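PDB 3PSH: protein HI_1472 from Haemophilus influenzae, which binds molybdate and tungstate in the periplasm and delivers molybdate to its cognate ABC transporter for low-affinity import into the cell. Local coordinates for residues Leu252-Gln255 and Gly256-Asn259; Thr202-Met205 and Met206-Ala209. One frame throughout, in Å; residues are numbered along the deposited sequence.

Interaction 1 (Leu252-Gln255 and Gly256-Asn259)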
ATOM      1  N   LEU A 252     -13.288  17.217  11.155  1.00 21.47           N
ATOM      2  CA  LEU A 252     -14.518  17.966  10.949  1.00 24.20           C
ATOM      3  C   LEU A 252     -14.907  18.703  12.264  1.00 24.74           C
ATOM      4  O   LEU A 252     -15.505  19.777  12.194  1.00 26.22           O
ATOM      5  CB  LEU A 252     -15.611  17.000  10.518  1.00 23.39           C
ATOM      6  CG  LEU A 252     -15.928  16.765   9.031  1.00 27.12           C
ATOM      7  CD1 LEU A 252     -14.759  16.930   8.138  1.00 34.21           C
ATOM      8  CD2 LEU A 252     -16.801  15.556   8.660  1.00 32.04           C
ATOM      9  N   ASN A 253     -14.583  18.133  13.420  1.00 24.64           N
ATOM     10  CA  ASN A 253     -15.042  18.682  14.740  1.00 26.94           C
ATOM     11  C   ASN A 253     -13.938  19.524  15.395  1.00 27.64           C
ATOM     12  O   ASN A 253     -14.087  20.030  16.518  1.00 26.15           O
ATOM     13  CB  ASN A 253     -15.455  17.547  15.650  1.00 30.00           C
ATOM     14  CG  ASN A 253     -16.575  16.666  15.030  1.00 32.30           C
ATOM     15  OD1 ASN A 253     -17.362  17.079  14.144  1.00 39.17           O
ATOM     16  ND2 ASN A 253     -16.600  15.398  15.475  1.00 38.74           N
ATOM     17  N   ASP A 254     -12.806  19.680  14.684  1.00 26.60           N
ATOM     18  CA  ASP A 254     -11.660  20.384  15.206  1.00 26.16           C
ATOM     19  C   ASP A 254     -11.696  21.821  14.676  1.00 25.36           C
ATOM     20  O   ASP A 254     -11.414  22.106  13.504  1.00 22.90           O
ATOM     21  CB  ASP A 254     -10.346  19.620  14.939  1.00 26.28           C
ATOM     22  CG  ASP A 254      -9.181  20.279  15.594  1.00 28.49           C
ATOM     23  OD1 ASP A 254      -9.297  21.489  15.957  1.00 30.81           O
ATOM     24  OD2 ASP A 254      -8.136  19.598  15.822  1.00 31.05           O
ATOM     25  N   GLN A 255     -12.095  22.747  15.548  1.00 26.23           N
ATOM     26  CA  GLN A 255     -12.013  24.152  15.174  1.00 27.40           C
ATOM     27  C   GLN A 255     -10.688  24.673  14.561  1.00 26.06           C
ATOM     28  O   GLN A 255     -10.730  25.565  13.715  1.00 24.60           O
ATOM     29  CB  GLN A 255     -12.545  25.063  16.343  1.00 28.50           C
ATOM     30  CG  GLN A 255     -12.935  26.542  15.894  1.00 33.83           C
ATOM     31  CD  GLN A 255     -14.059  26.683  14.789  1.00 42.96           C
ATOM     32  OE1 GLN A 255     -14.891  25.775  14.578  1.00 48.12           O
ATOM     33  NE2 GLN A 255     -14.050  27.828  14.078  1.00 42.46           N
ATOM     34  N   GLY A 256      -9.525  24.128  14.918  1.00 24.63           N
ATOM     35  CA  GLY A 256      -8.237  24.600  14.385  1.00 23.75           C
ATOM     36  C   GLY A 256      -8.121  24.404  12.876  1.00 21.91           C
ATOM     37  O   GLY A 256      -7.367  25.086  12.226  1.00 22.20           O
ATOM     38  N   TRP A 257      -8.894  23.442  12.360  1.00 23.59           N
ATOM     39  CA  TRP A 257      -8.910  23.038  10.942  1.00 22.57           C
ATOM     40  C   TRP A 257      -9.968  23.789  10.127  1.00 23.94           C
ATOM     41  O   TRP A 257      -9.980  23.685   8.852  1.00 22.58           O
ATOM     42  CB  TRP A 257      -9.154  21.531  10.793  1.00 21.50           C
ATOM     43  CG  TRP A 257      -7.981  20.705  11.258  1.00 21.71           C
ATOM     44  CD1 TRP A 257      -7.495  20.582  12.541  1.00 23.22           C
ATOM     45  CD2 TRP A 257      -7.240  19.780  10.453  1.00 17.58           C
ATOM     46  NE1 TRP A 257      -6.429  19.645  12.563  1.00 23.33           N
ATOM     47  CE2 TRP A 257      -6.228  19.205  11.279  1.00 21.62           C
ATOM     48  CE3 TRP A 257      -7.214  19.494   9.075  1.00 23.83           C
ATOM     49  CZ2 TRP A 257      -5.285  18.262  10.760  1.00 17.06           C
ATOM     50  CZ3 TRP A 257      -6.238  18.577   8.573  1.00 22.22           C
ATOM     51  CH2 TRP A 257      -5.311  17.975   9.432  1.00 19.92           C
ATOM     52  N   ALA A 258     -10.872  24.498  10.825  1.00 26.18           N
ATOM     53  CA  ALA A 258     -12.083  25.075  10.178  1.00 26.13           C
ATOM     54  C   ALA A 258     -11.919  26.036   8.973  1.00 27.33           C
ATOM     55  O   ALA A 258     -12.829  26.126   8.099  1.00 26.82           O
ATOM     56  CB  ALA A 258     -13.011  25.718  11.244  1.00 25.87           C
ATOM     57  N   ASN A 259     -10.789  26.746   8.941  1.00 26.80           N
ATOM     58  CA  ASN A 259     -10.507  27.738   7.911  1.00 26.45           C
ATOM     59  C   ASN A 259      -9.729  27.162   6.727  1.00 23.06           C
ATOM     60  O   ASN A 259      -9.611  27.794   5.694  1.00 24.01           O
ATOM     61  CB  ASN A 259      -9.717  28.932   8.439  1.00 27.84           C
ATOM     62  CG  ASN A 259     -10.563  29.855   9.287  1.00 32.22           C
ATOM     63  OD1 ASN A 259     -10.008  30.558  10.103  1.00 40.03           O
ATOM     64  ND2 ASN A 259     -11.895  29.869   9.100  1.00 34.08           N
TER
HETATM   65  O   HOH W   1      -5.161  19.379  15.160  1.00 29.83           O
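D254 lays its carboxylate obliquely against the five-membered part of the W257 indole, OD2 standing 3.5 Å from W257 CD1 with the two planes turned 53° apart. The ring nitrogen and the carboxylate do not bond directly. Water 1 bridges them instead: it accepts from W257 NE1 at 2.9 Å, in the plane of the ring at its edge, and donates to D254 OD2 at 3.1 Å.

The other carboxylate oxygen works on the backbone. D254 OD1 takes the N-H of G256 at 2.8 Å, and this return of the side chain onto the second residue along makes an Asx turn. The carboxylate lies forward over the turn because chi1 is -174°, which sets CG beside the carbonyl carbon, and from there it can serve both G256 and the water. G256 N meets OD1 on its anti side, 34° out of the carboxylate plane.

The same corner starts a short 3-10 turn. W257 N bonds to D254 O at 3.1 Å, and A258 N bonds to Q255 O, also at 3.1 Å, the i to i+3 pattern of such a turn. It lies in the loop joining helix 247-252 to helix 261-264, within the crossover from strand 237-240 to strand 268-270, neighbouring parallel strands of one α/β lobe.

Outward from the turn, the Q255 side chain bends at chi2 so that its amide lies over the methyl of A258, NE2 coming 3.7 Å from A258 CB. W257 does the inward work: its buried ring rests on L227 and V230 of helix 227-233 and on L263 of helix 261-264.

Interaction 2 (Thr202-Met205 and Met206-Ala209)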
ATOM      1  N   THR A 202       1.570   7.579  -2.202  1.00 12.04           N
ATOM      2  CA  THR A 202       0.515   8.599  -1.923  1.00 10.59           C
ATOM      3  C   THR A 202       0.517   9.697  -3.028  1.00 12.20           C
ATOM      4  O   THR A 202      -0.524   9.929  -3.701  1.00 15.09           O
ATOM      5  CB  THR A 202       0.725   9.212  -0.541  1.00 12.73           C
ATOM      6  OG1 THR A 202       0.887   8.162   0.476  1.00 14.91           O
ATOM      7  CG2 THR A 202      -0.477  10.113  -0.186  1.00 14.41           C
ATOM      8  N   GLY A 203       1.674  10.346  -3.238  1.00 13.76           N
ATOM      9  CA  GLY A 203       1.691  11.536  -4.173  1.00 13.70           C
ATOM     10  C   GLY A 203       1.496  11.046  -5.622  1.00 13.25           C
ATOM     11  O   GLY A 203       1.060  11.805  -6.485  1.00 10.51           O
ATOM     12  N   LEU A 204       1.909   9.787  -5.941  1.00 11.68           N
ATOM     13  CA  LEU A 204       1.758   9.198  -7.280  1.00 13.62           C
ATOM     14  C   LEU A 204       0.302   8.951  -7.555  1.00 12.08           C
ATOM     15  O   LEU A 204      -0.214   9.209  -8.652  1.00 12.16           O
ATOM     16  CB  LEU A 204       2.551   7.889  -7.469  1.00 12.12           C
ATOM     17  CG  LEU A 204       4.087   8.223  -7.645  1.00 13.24           C
ATOM     18  CD1 LEU A 204       4.856   7.000  -7.372  1.00 13.94           C
ATOM     19  CD2 LEU A 204       4.300   8.622  -9.084  1.00 13.92           C
ATOM     20  N   MET A 205      -0.408   8.451  -6.541  1.00 11.30           N
ATOM     21  CA  MET A 205      -1.872   8.218  -6.763  1.00 11.75           C
ATOM     22  C   MET A 205      -2.567   9.540  -7.060  1.00 11.96           C
ATOM     23  O   MET A 205      -3.345   9.598  -8.002  1.00 14.39           O
ATOM     24  CB  MET A 205      -2.555   7.580  -5.553  1.00 14.31           C
ATOM     25  CG  MET A 205      -4.072   7.312  -5.764  1.00 17.97           C
ATOM     26  SD  MET A 205      -4.692   6.529  -4.166  1.00 19.14           S
ATOM     27  CE  MET A 205      -4.766   7.933  -3.083  1.00 30.89           C
ATOM     28  N   MET A 206      -2.143  10.567  -6.331  1.00 11.14           N
ATOM     29  CA  MET A 206      -2.707  11.913  -6.547  1.00 10.87           C
ATOM     30  C   MET A 206      -2.309  12.387  -7.961  1.00 12.63           C
ATOM     31  O   MET A 206      -3.202  12.767  -8.778  1.00 13.44           O
ATOM     32  CB  MET A 206      -2.164  12.838  -5.499  1.00 11.69           C
ATOM     33  CG  MET A 206      -2.755  12.438  -4.129  1.00 14.93           C
ATOM     34  SD  MET A 206      -2.168  13.598  -2.923  1.00 18.60           S
ATOM     35  CE  MET A 206      -2.904  13.046  -1.322  1.00 16.85           C
ATOM     36  N   GLU A 207      -1.070  12.189  -8.380  1.00 13.22           N
ATOM     37  CA  GLU A 207      -0.682  12.715  -9.736  1.00 13.31           C
ATOM     38  C   GLU A 207      -1.451  12.063 -10.859  1.00 11.83           C
ATOM     39  O   GLU A 207      -1.901  12.720 -11.847  1.00 13.09           O
ATOM     40  CB  GLU A 207       0.811  12.455  -9.963  1.00 11.82           C
ATOM     41  CG  GLU A 207       1.651  13.422  -9.181  1.00 11.68           C
ATOM     42  CD  GLU A 207       3.178  13.044  -9.241  1.00 11.24           C
ATOM     43  OE1 GLU A 207       3.495  12.114 -10.040  1.00 16.04           O
ATOM     44  OE2 GLU A 207       3.952  13.728  -8.582  1.00 15.78           O
ATOM     45  N   HIS A 208      -1.645  10.750 -10.771  1.00 11.34           N
ATOM     46  CA  HIS A 208      -2.307  10.002 -11.837  1.00 13.48           C
ATOM     47  C   HIS A 208      -3.806  10.349 -11.954  1.00 13.02           C
ATOM     48  O   HIS A 208      -4.415  10.126 -12.967  1.00 14.33           O
ATOM     49  CB  HIS A 208      -2.126   8.513 -11.623  1.00 13.80           C
ATOM     50  CG  HIS A 208      -0.745   8.044 -11.981  1.00 16.06           C
ATOM     51  ND1 HIS A 208      -0.370   7.671 -13.268  1.00 18.78           N
ATOM     52  CD2 HIS A 208       0.348   7.851 -11.188  1.00 14.82           C
ATOM     53  CE1 HIS A 208       0.916   7.298 -13.256  1.00 18.72           C
ATOM     54  NE2 HIS A 208       1.376   7.427 -12.018  1.00 14.32           N
ATOM     55  N   ALA A 209      -4.366  10.877 -10.871  1.00 11.55           N
ATOM     56  CA  ALA A 209      -5.775  11.263 -10.921  1.00 11.28           C
ATOM     57  C   ALA A 209      -5.927  12.792 -11.005  1.00 14.00           C
ATOM     58  O   ALA A 209      -6.932  13.372 -10.604  1.00 14.79           O
ATOM     59  CB  ALA A 209      -6.526  10.675  -9.668  1.00 14.42           C
TER
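M206 reaches back along the helix to T202, and the two side chains run side by side in the same direction until M206 CE meets T202 CG2 at 4.0 Å. The extended chain of M206 (chi2 -177°, chi3 -180°) brings CE back alongside T202. On another side of the helix, L204 and E207 lie at an angle to each other, with L204 CD2 in van der Waals contact with E207 OE1 at 3.7 Å.

Backbone bonds hold the turns together in the i to i+4 pattern of an alpha helix, here one within the Fe/B12 periplasmic-binding protein family: M206 N to T202 O, E207 N to G203 O at 2.9 Å, and H208 N to L204 O at 3.0 Å. A209 N bonds weakly to M205 O and also bonds to M206 O at 3.1 Å.

L204 O has a second close neighbour. The imidazole of H208 turns its edge to it, with CD2 at 2.9 Å near the ring plane, a close C-H approach. H208 NE2 is hydrogen-bonded to D133 OD1, so the ring is tied at NE2 while its CD2 edge faces L204 O.

T202 OG1 bonds to A277 O, next to the molybdate pocket, where Y196 and G279 lie close to this threonine. M206 faces strand 184-188 through T186 and M188, L204 packs on helix 132-151, and M205, H208 and A209 lie against helix 283-297.

Overall arrangement
Interaction 2 comes first along the chain and interaction 1 follows; their centres are about 26 Å apart and their nearest atoms about 12 Å, without touching. Both belong to the lobe built on the parallel sheet 211-213, 184-188, 237-240, 268-270. Helix 201-208 leads into edge strand 211-213, whereas the turn at 252-259 lies in the crossover from 237-240 to the opposite edge strand, 268-270. Interaction 2 is buried, with the T202 side chain about 6 Å from the bound molybdate. Interaction 1 sits at the surface, its centre about 28 Å from the chain centre and away from the annotated sites, so interaction 2 lies beside the ligand pocket and interaction 1 on the outside of the lobe.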